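Local coordinates for protein arginine kinase (Anthopleura japonica, PDB 4RF6) that catalyses the reversible transfer of a phosphate from ATP to L-arginine, giving phosphoarginine and ADP, as a monomer with two tandem phosphagen kinase domains, at residues T496-L505 with A557-R567; K369-L377 with S408-V417. All coordinates share one frame; numbering follows the deposited sequence.

Interaction 1: residues T496-L505 with A557-R567; sequences TPGLTRNERL and AGVNKLWPEGR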
loop_
_atom_site.group_PDB
_atom_site.type_symbol
_atom_site.label_atom_id
_atom_site.label_comp_id
_atom_site.label_asym_id
_atom_site.label_seq_id
_atom_site.Cartn_x
_atom_site.Cartn_y
_atom_site.Cartn_z
ATOM N N THR A 496 1.195 -16.062 -4.487
ATOM C CA THR A 496 1.217 -14.920 -3.568
ATOM C C THR A 496 2.612 -14.381 -3.177
ATOM O O THR A 496 2.812 -13.161 -3.162
ATOM C CB THR A 496 0.350 -15.198 -2.316
ATOM O OG1 THR A 496 -1.025 -15.311 -2.715
ATOM C CG2 THR A 496 0.465 -14.073 -1.325
ATOM N N PRO A 497 3.579 -15.270 -2.864
ATOM C CA PRO A 497 4.875 -14.721 -2.434
ATOM C C PRO A 497 5.637 -14.014 -3.549
ATOM O O PRO A 497 6.537 -13.223 -3.249
ATOM C CB PRO A 497 5.655 -15.966 -2.005
ATOM C CG PRO A 497 4.603 -16.987 -1.673
ATOM C CD PRO A 497 3.522 -16.732 -2.678
ATOM N N GLY A 498 5.306 -14.299 -4.807
ATOM C CA GLY A 498 6.064 -13.747 -5.920
ATOM C C GLY A 498 5.340 -12.659 -6.693
ATOM O O GLY A 498 5.858 -12.146 -7.689
ATOM N N LEU A 499 4.144 -12.301 -6.231
ATOM C CA LEU A 499 3.301 -11.329 -6.931
ATOM C C LEU A 499 3.947 -9.954 -7.064
ATOM O O LEU A 499 4.563 -9.450 -6.120
ATOM C CB LEU A 499 1.951 -11.168 -6.219
ATOM C CG LEU A 499 0.906 -12.273 -6.318
ATOM C CD1 LEU A 499 -0.340 -11.895 -5.516
ATOM C CD2 LEU A 499 0.539 -12.539 -7.765
ATOM N N THR A 500 3.795 -9.348 -8.243
ATOM C CA THR A 500 4.152 -7.947 -8.440
ATOM C C THR A 500 2.945 -7.095 -8.078
ATOM O O THR A 500 1.838 -7.618 -7.909
ATOM C CB THR A 500 4.550 -7.638 -9.894
ATOM O OG1 THR A 500 3.414 -7.817 -10.750
ATOM C CG2 THR A 500 5.692 -8.536 -10.356
ATOM N N ARG A 501 3.143 -5.787 -7.955
ATOM C CA ARG A 501 2.044 -4.899 -7.598
ATOM C C ARG A 501 0.878 -5.018 -8.570
ATOM O O ARG A 501 -0.276 -5.168 -8.150
ATOM C CB ARG A 501 2.506 -3.443 -7.548
ATOM C CG ARG A 501 1.356 -2.454 -7.420
ATOM C CD ARG A 501 1.845 -1.075 -7.003
ATOM N NE ARG A 501 0.722 -0.225 -6.624
ATOM C CZ ARG A 501 0.125 0.640 -7.437
ATOM N NH1 ARG A 501 0.555 0.803 -8.683
ATOM N NH2 ARG A 501 -0.901 1.350 -6.999
ATOM N N ASN A 502 1.177 -4.947 -9.864
ATOM C CA ASN A 502 0.131 -4.957 -10.885
ATOM C C ASN A 502 -0.612 -6.287 -10.984
ATOM O O ASN A 502 -1.822 -6.308 -11.207
ATOM C CB ASN A 502 0.701 -4.545 -12.249
ATOM C CG ASN A 502 1.108 -3.084 -12.292
ATOM O OD1 ASN A 502 0.567 -2.259 -11.556
ATOM N ND2 ASN A 502 2.065 -2.758 -13.156
ATOM N N GLU A 503 0.105 -7.396 -10.822
ATOM C CA GLU A 503 -0.547 -8.708 -10.764
ATOM C C GLU A 503 -1.597 -8.775 -9.654
ATOM O O GLU A 503 -2.733 -9.204 -9.879
ATOM C CB GLU A 503 0.476 -9.818 -10.534
ATOM C CG GLU A 503 1.375 -10.154 -11.712
ATOM C CD GLU A 503 2.337 -11.285 -11.374
ATOM O OE1 GLU A 503 2.146 -12.406 -11.886
ATOM O OE2 GLU A 503 3.273 -11.048 -10.580
ATOM N N ARG A 504 -1.215 -8.361 -8.449
ATOM C CA ARG A 504 -2.129 -8.432 -7.306
ATOM C C ARG A 504 -3.380 -7.589 -7.550
ATOM O O ARG A 504 -4.498 -8.008 -7.228
ATOM C CB ARG A 504 -1.435 -7.983 -6.012
ATOM C CG ARG A 504 -2.334 -8.093 -4.783
ATOM C CD ARG A 504 -1.638 -7.568 -3.529
ATOM N NE ARG A 504 -0.444 -8.348 -3.211
ATOM C CZ ARG A 504 0.797 -7.941 -3.436
ATOM N NH1 ARG A 504 1.016 -6.752 -3.980
ATOM N NH2 ARG A 504 1.823 -8.721 -3.118
ATOM N N LEU A 505 -3.183 -6.401 -8.118
ATOM C CA LEU A 505 -4.291 -5.518 -8.465
ATOM C C LEU A 505 -5.156 -6.125 -9.571
ATOM O O LEU A 505 -6.377 -5.983 -9.548
ATOM C CB LEU A 505 -3.776 -4.142 -8.905
ATOM C CG LEU A 505 -3.178 -3.222 -7.843
ATOM C CD1 LEU A 505 -2.471 -2.045 -8.494
ATOM C CD2 LEU A 505 -4.255 -2.720 -6.895
ATOM N N ALA A 557 8.117 -14.521 3.933
ATOM C CA ALA A 557 7.906 -15.215 2.667
ATOM C C ALA A 557 7.638 -14.225 1.539
ATOM O O ALA A 557 7.653 -14.595 0.366
ATOM C CB ALA A 557 6.748 -16.195 2.792
ATOM N N GLY A 558 7.363 -12.973 1.895
ATOM C CA GLY A 558 7.086 -11.950 0.899
ATOM C C GLY A 558 5.604 -11.789 0.617
ATOM O O GLY A 558 5.208 -11.104 -0.333
ATOM N N VAL A 559 4.786 -12.426 1.446
ATOM C CA VAL A 559 3.333 -12.452 1.259
ATOM C C VAL A 559 2.645 -11.123 1.618
ATOM O O VAL A 559 1.607 -10.774 1.044
ATOM C CB VAL A 559 2.721 -13.638 2.048
ATOM C CG1 VAL A 559 1.203 -13.567 2.088
ATOM C CG2 VAL A 559 3.167 -14.960 1.433
ATOM N N ASN A 560 3.230 -10.367 2.547
ATOM C CA ASN A 560 2.572 -9.161 3.062
ATOM C C ASN A 560 2.816 -7.879 2.262
ATOM O O ASN A 560 2.430 -6.797 2.706
ATOM C CB ASN A 560 2.977 -8.905 4.516
ATOM C CG ASN A 560 2.266 -9.811 5.496
ATOM O OD1 ASN A 560 1.175 -10.315 5.222
ATOM N ND2 ASN A 560 2.874 -10.002 6.668
ATOM N N LYS A 561 3.458 -7.996 1.102
ATOM C CA LYS A 561 3.904 -6.822 0.343
ATOM C C LYS A 561 2.766 -5.856 0.027
ATOM O O LYS A 561 1.684 -6.275 -0.394
ATOM C CB LYS A 561 4.604 -7.230 -0.962
ATOM C CG LYS A 561 5.888 -8.040 -0.792
ATOM C CD LYS A 561 6.681 -8.085 -2.101
ATOM C CE LYS A 561 7.727 -9.199 -2.112
ATOM N NZ LYS A 561 7.117 -10.516 -2.459
ATOM N N LEU A 562 3.024 -4.566 0.254
ATOM C CA LEU A 562 2.084 -3.492 -0.072
ATOM C C LEU A 562 0.747 -3.579 0.674
ATOM O O LEU A 562 -0.269 -3.076 0.188
ATOM C CB LEU A 562 1.839 -3.433 -1.583
ATOM C CG LEU A 562 3.071 -3.319 -2.481
ATOM C CD1 LEU A 562 2.639 -3.046 -3.920
ATOM C CD2 LEU A 562 4.051 -2.241 -1.994
ATOM N N TRP A 563 0.753 -4.204 1.849
ATOM C CA TRP A 563 -0.461 -4.329 2.656
ATOM C C TRP A 563 -1.129 -2.978 2.873
ATOM O O TRP A 563 -0.455 -1.997 3.192
ATOM C CB TRP A 563 -0.146 -4.949 4.015
ATOM C CG TRP A 563 -1.379 -5.352 4.739
ATOM C CD1 TRP A 563 -2.080 -4.617 5.658
ATOM C CD2 TRP A 563 -2.085 -6.581 4.583
ATOM N NE1 TRP A 563 -3.178 -5.325 6.087
ATOM C CE2 TRP A 563 -3.203 -6.537 5.440
ATOM C CE3 TRP A 563 -1.877 -7.723 3.805
ATOM C CZ2 TRP A 563 -4.110 -7.592 5.540
ATOM C CZ3 TRP A 563 -2.776 -8.766 3.903
ATOM C CH2 TRP A 563 -3.875 -8.696 4.765
ATOM N N PRO A 564 -2.462 -2.915 2.717
ATOM C CA PRO A 564 -3.426 -3.963 2.361
ATOM C C PRO A 564 -3.917 -3.861 0.920
ATOM O O PRO A 564 -5.024 -4.315 0.624
ATOM C CB PRO A 564 -4.598 -3.644 3.285
ATOM C CG PRO A 564 -4.590 -2.119 3.320
ATOM C CD PRO A 564 -3.141 -1.691 3.184
ATOM N N GLU A 565 -3.116 -3.266 0.043
ATOM C CA GLU A 565 -3.531 -3.053 -1.339
ATOM C C GLU A 565 -3.877 -4.363 -2.028
ATOM O O GLU A 565 -3.116 -5.328 -1.955
ATOM C CB GLU A 565 -2.435 -2.327 -2.120
ATOM C CG GLU A 565 -2.751 -2.105 -3.593
ATOM C CD GLU A 565 -1.719 -1.231 -4.289
ATOM O OE1 GLU A 565 -0.688 -1.766 -4.745
ATOM O OE2 GLU A 565 -1.947 -0.007 -4.376
ATOM N N GLY A 566 -5.038 -4.404 -2.679
ATOM C CA GLY A 566 -5.423 -5.578 -3.451
ATOM C C GLY A 566 -6.137 -6.636 -2.625
ATOM O O GLY A 566 -6.572 -7.660 -3.162
ATOM N N ARG A 567 -6.253 -6.388 -1.322
ATOM C CA ARG A 567 -6.858 -7.349 -0.402
ATOM C C ARG A 567 -8.311 -6.986 -0.128
ATOM O O ARG A 567 -8.653 -5.805 0.002
ATOM C CB ARG A 567 -6.098 -7.382 0.925
ATOM C CG ARG A 567 -4.837 -8.241 0.941
ATOM C CD ARG A 567 -3.684 -7.593 0.199
ATOM N NE ARG A 567 -2.440 -8.347 0.359
ATOM C CZ ARG A 567 -1.227 -7.824 0.206
ATOM N NH1 ARG A 567 -1.091 -6.548 -0.124
ATOM N NH2 ARG A 567 -0.149 -8.575 0.378
HETATM O O HOH W 1 1.599 -11.072 -1.861
HETATM O O HOH W 2 4.270 -10.354 -3.504
HETATM O O HOH W 3 6.946 -9.782 -5.419
HETATM O O HOH W 4 -0.632 -4.542 -5.181
#
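Arg501, in the first turn of helix 501-516, grips Glu565 of the loop between helix 552-557 and strand 568-572 with two nitrogens, side-on, in the catalytic domain of the second phosphagen kinase repeat. NE meets OE1 at 2.8 Å and NH2 meets OE2 at 3.1 Å, both on the syn side of the carboxylate, although the two planes are turned 48° apart. The Arg501 chain, stretched out along its length, also lays its methylenes against Leu562 CD1. Arg504 takes a different course: its CG stands anti to the backbone N (chi1 -178°), but a bend at chi3 turns the guanidinium onto that of Arg567. The two planes lie within 10° of parallel, centres 4.2 Å apart, and Lys561 O sits over the same face of Arg504. This carbonyl receives both NH1 and NH2 of Arg567 end-on; its partial negative charge, close to both guanidinium groups, probably eases the stacking of like charges. Thr496 CG2 packs on Val559 CG1 at 3.5 Å, while Pro497 lies beside the same valine. Farther out, Trp563 CE3 lies over the opposite face of Arg567, and Asn582 O accepts from its NE; with the two bonds to Lys561 O this fixes the guanidinium's rotation. A capping box of Thr500 and Glu503 starts the helix, and a Schellman motif at Gly558 ends helix 552-557. Lys561 NZ bonds Gly558 O at 2.9 Å, and waters link this amine to Leu499 O. Another water accepts from Arg504 NH1 at 3.0 Å and donates to Arg501 O and Glu565 OE1.

Interaction 2: residues K369-L377 with S408-V417; sequences KRSVFPEVL and SLYDCINSGV
The side chain of Arg370 runs across one face of the Tyr410 ring, its CG forming a CH-pi contact 3.8 Å from the ring centroid and only 12° off the normal. The fully stretched chain lays the guanidinium nearly flat over the CD1 rim of the ring, the planes 14° apart. Its polar contacts follow at the far end. NH1 makes a salt bridge with Asp411 OD1 at 2.8 Å; the oxygen lies in the guanidinium plane, yet the nitrogen approaches from above the carboxylate. NH2 adds a weak bond to Asn414 OD1; ND2 of the same amide donates to Ala556 O. Asp411 also belongs to the capping box with Ser408 that opens helix 409-418, so Arg370, in the last part of helix 344-370, ties the connection between the tandem repeats to the second phosphagen kinase N-terminal domain; Arg125 is a second cationic partner of Asp411. Among the apolar contacts, Pro374 CG reaches Ile413 CD1 at 4.0 Å, while its CB meets Val417 CG2. Ile413 CD1 also lies over the Tyr410 face opposite Arg370. Through water, Tyr410 OH is joined to the carbonyls of Lys369 and Val372, the hydroxyl donating over 2.7 Å.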
loop_
_atom_site.group_PDB
_atom_site.type_symbol
_atom_site.label_atom_id
_atom_site.label_comp_id
_atom_site.label_asym_id
_atom_site.label_seq_id
_atom_site.Cartn_x
_atom_site.Cartn_y
_atom_site.Cartn_z
ATOM N N LYS A 369 25.207 -12.018 0.958
ATOM C CA LYS A 369 24.813 -12.820 2.116
ATOM C C LYS A 369 24.032 -14.076 1.703
ATOM O O LYS A 369 24.056 -15.097 2.399
ATOM C CB LYS A 369 24.014 -11.951 3.096
ATOM C CG LYS A 369 23.298 -12.690 4.224
ATOM C CD LYS A 369 23.191 -11.820 5.486
ATOM C CE LYS A 369 23.163 -10.323 5.151
ATOM N NZ LYS A 369 22.887 -9.434 6.325
ATOM N N ARG A 370 23.357 -13.999 0.559
ATOM C CA ARG A 370 22.605 -15.138 0.033
ATOM C C ARG A 370 23.488 -16.071 -0.802
ATOM O O ARG A 370 23.063 -17.161 -1.182
ATOM C CB ARG A 370 21.411 -14.661 -0.803
ATOM C CG ARG A 370 20.332 -13.928 -0.011
ATOM C CD ARG A 370 19.063 -13.728 -0.837
ATOM N NE ARG A 370 17.912 -13.418 0.008
ATOM C CZ ARG A 370 16.647 -13.404 -0.406
ATOM N NH1 ARG A 370 16.346 -13.676 -1.668
ATOM N NH2 ARG A 370 15.678 -13.113 0.451
ATOM N N SER A 371 24.718 -15.643 -1.076
ATOM C CA SER A 371 25.638 -16.417 -1.909
ATOM C C SER A 371 26.179 -17.638 -1.174
ATOM O O SER A 371 26.842 -18.491 -1.769
ATOM C CB SER A 371 26.817 -15.548 -2.340
ATOM O OG SER A 371 27.583 -15.150 -1.217
ATOM N N VAL A 372 25.886 -17.715 0.119
ATOM C CA VAL A 372 26.463 -18.722 1.000
ATOM C C VAL A 372 25.370 -19.554 1.683
ATOM O O VAL A 372 24.292 -19.038 1.971
ATOM C CB VAL A 372 27.375 -18.026 2.040
ATOM C CG1 VAL A 372 27.409 -18.775 3.364
ATOM C CG2 VAL A 372 28.773 -17.846 1.471
ATOM N N PHE A 373 25.642 -20.841 1.911
ATOM C CA PHE A 373 24.722 -21.716 2.638
ATOM C C PHE A 373 24.305 -21.089 3.965
ATOM O O PHE A 373 25.148 -20.605 4.720
ATOM C CB PHE A 373 25.366 -23.079 2.889
ATOM C CG PHE A 373 24.416 -24.108 3.433
ATOM C CD1 PHE A 373 23.664 -24.895 2.572
ATOM C CD2 PHE A 373 24.272 -24.286 4.804
ATOM C CE1 PHE A 373 22.788 -25.844 3.063
ATOM C CE2 PHE A 373 23.402 -25.230 5.305
ATOM C CZ PHE A 373 22.652 -26.013 4.432
ATOM N N PRO A 374 22.995 -21.088 4.248
ATOM C CA PRO A 374 22.480 -20.466 5.473
ATOM C C PRO A 374 23.030 -21.168 6.711
ATOM O O PRO A 374 22.517 -22.222 7.091
ATOM C CB PRO A 374 20.963 -20.689 5.374
ATOM C CG PRO A 374 20.702 -21.030 3.928
ATOM C CD PRO A 374 21.930 -21.732 3.459
ATOM N N GLU A 375 24.050 -20.579 7.331
ATOM C CA GLU A 375 24.729 -21.190 8.474
ATOM C C GLU A 375 23.789 -21.541 9.630
ATOM O O GLU A 375 24.024 -22.512 10.349
ATOM C CB GLU A 375 25.852 -20.278 8.978
ATOM C CG GLU A 375 27.006 -21.011 9.662
ATOM C CD GLU A 375 27.900 -21.742 8.673
ATOM O OE1 GLU A 375 27.851 -21.410 7.469
ATOM O OE2 GLU A 375 28.652 -22.649 9.097
ATOM N N VAL A 376 22.724 -20.757 9.798
ATOM C CA VAL A 376 21.763 -20.975 10.882
ATOM C C VAL A 376 21.098 -22.354 10.812
ATOM O O VAL A 376 20.602 -22.867 11.816
ATOM C CB VAL A 376 20.668 -19.880 10.922
ATOM C CG1 VAL A 376 21.282 -18.494 10.985
ATOM C CG2 VAL A 376 19.747 -19.989 9.716
ATOM N N LEU A 377 21.093 -22.952 9.624
ATOM C CA LEU A 377 20.483 -24.262 9.432
ATOM C C LEU A 377 21.356 -25.373 10.009
ATOM O O LEU A 377 20.871 -26.466 10.305
ATOM C CB LEU A 377 20.213 -24.525 7.949
ATOM C CG LEU A 377 19.108 -23.706 7.286
ATOM C CD1 LEU A 377 18.915 -24.114 5.831
ATOM C CD2 LEU A 377 17.810 -23.853 8.060
ATOM N N SER A 408 14.171 -16.835 -6.808
ATOM C CA SER A 408 15.341 -17.663 -6.525
ATOM C C SER A 408 15.026 -18.728 -5.478
ATOM O O SER A 408 13.967 -18.703 -4.847
ATOM C CB SER A 408 16.508 -16.811 -6.035
ATOM O OG SER A 408 16.268 -16.348 -4.718
ATOM N N LEU A 409 15.947 -19.668 -5.303
ATOM C CA LEU A 409 15.830 -20.649 -4.227
ATOM C C LEU A 409 15.771 -19.940 -2.884
ATOM O O LEU A 409 14.987 -20.311 -2.005
ATOM C CB LEU A 409 17.020 -21.607 -4.231
ATOM C CG LEU A 409 17.013 -22.632 -3.097
ATOM C CD1 LEU A 409 15.919 -23.651 -3.327
ATOM C CD2 LEU A 409 18.364 -23.326 -2.957
ATOM N N TYR A 410 16.608 -18.919 -2.718
ATOM C CA TYR A 410 16.676 -18.229 -1.438
ATOM C C TYR A 410 15.376 -17.491 -1.147
ATOM O O TYR A 410 14.962 -17.407 0.012
ATOM C CB TYR A 410 17.871 -17.272 -1.364
ATOM C CG TYR A 410 18.537 -17.286 -0.003
ATOM C CD1 TYR A 410 17.840 -16.894 1.138
ATOM C CD2 TYR A 410 19.854 -17.696 0.142
ATOM C CE1 TYR A 410 18.438 -16.914 2.387
ATOM C CE2 TYR A 410 20.466 -17.715 1.385
ATOM C CZ TYR A 410 19.754 -17.325 2.500
ATOM O OH TYR A 410 20.357 -17.344 3.737
ATOM N N ASP A 411 14.734 -16.960 -2.189
ATOM C CA ASP A 411 13.389 -16.407 -2.039
ATOM C C ASP A 411 12.473 -17.452 -1.401
ATOM O O ASP A 411 11.733 -17.158 -0.457
ATOM C CB ASP A 411 12.804 -15.988 -3.397
ATOM C CG ASP A 411 13.447 -14.733 -3.951
ATOM O OD1 ASP A 411 13.939 -13.919 -3.142
ATOM O OD2 ASP A 411 13.451 -14.561 -5.190
ATOM N N CYS A 412 12.538 -18.676 -1.917
ATOM C CA CYS A 412 11.644 -19.744 -1.466
ATOM C C CYS A 412 11.901 -20.183 -0.031
ATOM O O CYS A 412 10.967 -20.514 0.697
ATOM C CB CYS A 412 11.752 -20.955 -2.391
ATOM S SG CYS A 412 11.084 -20.664 -4.036
ATOM N N ILE A 413 13.167 -20.182 0.379
ATOM C CA ILE A 413 13.525 -20.710 1.691
ATOM C C ILE A 413 13.632 -19.620 2.754
ATOM O O ILE A 413 13.801 -19.914 3.941
ATOM C CB ILE A 413 14.851 -21.494 1.627
ATOM C CG1 ILE A 413 16.033 -20.524 1.503
ATOM C CG2 ILE A 413 14.827 -22.487 0.461
ATOM C CD1 ILE A 413 17.381 -21.191 1.622
ATOM N N ASN A 414 13.514 -18.362 2.333
ATOM C CA ASN A 414 13.765 -17.227 3.227
ATOM C C ASN A 414 13.012 -17.269 4.560
ATOM O O ASN A 414 13.601 -17.043 5.617
ATOM C CB ASN A 414 13.523 -15.891 2.508
ATOM C CG ASN A 414 14.026 -14.705 3.310
ATOM O OD1 ASN A 414 15.237 -14.514 3.457
ATOM N ND2 ASN A 414 13.101 -13.907 3.845
ATOM N N SER A 415 11.720 -17.575 4.518
ATOM C CA SER A 415 10.921 -17.596 5.738
ATOM C C SER A 415 11.407 -18.647 6.734
ATOM O O SER A 415 11.308 -18.454 7.949
ATOM C CB SER A 415 9.449 -17.834 5.413
ATOM O OG SER A 415 8.639 -17.552 6.540
ATOM N N GLY A 416 11.921 -19.763 6.220
ATOM C CA GLY A 416 12.444 -20.815 7.078
ATOM C C GLY A 416 13.833 -20.485 7.590
ATOM O O GLY A 416 14.267 -21.001 8.625
ATOM N N VAL A 417 14.537 -19.626 6.857
ATOM C CA VAL A 417 15.839 -19.135 7.296
ATOM C C VAL A 417 15.667 -18.031 8.350
ATOM O O VAL A 417 16.411 -17.986 9.335
ATOM C CB VAL A 417 16.704 -18.658 6.107
ATOM C CG1 VAL A 417 17.953 -17.934 6.590
ATOM C CG2 VAL A 417 17.103 -19.838 5.234
HETATM O O HOH W 5 23.048 -17.202 3.464
HETATM O O HOH W 6 13.090 -12.959 -0.446
HETATM O O HOH W 7 17.973 -14.216 -4.004
#

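Interaction 2 comes first along the chain, where helix 344-370, at whose end the first repeat gives way to the second, meets helix 409-418 of the second N-terminal domain. Interaction 1 follows in the C-terminal domain of that second repeat, joining the start of helix 501-516 to the loop that leads from helix 552-557 into strand 568-572 of the eight-stranded antiparallel sheet. Their centres are 21 Å apart, yet they touch where Ala557 N lies 3.9 Å from Ser415 CB. Helix 409-418 thus packs beside the end of helix 552-557, across the two domains. Both contacts also reach the first repeat: Arg501, Leu562 and Glu565 touch Lys242, and Asp411 pairs with Arg125.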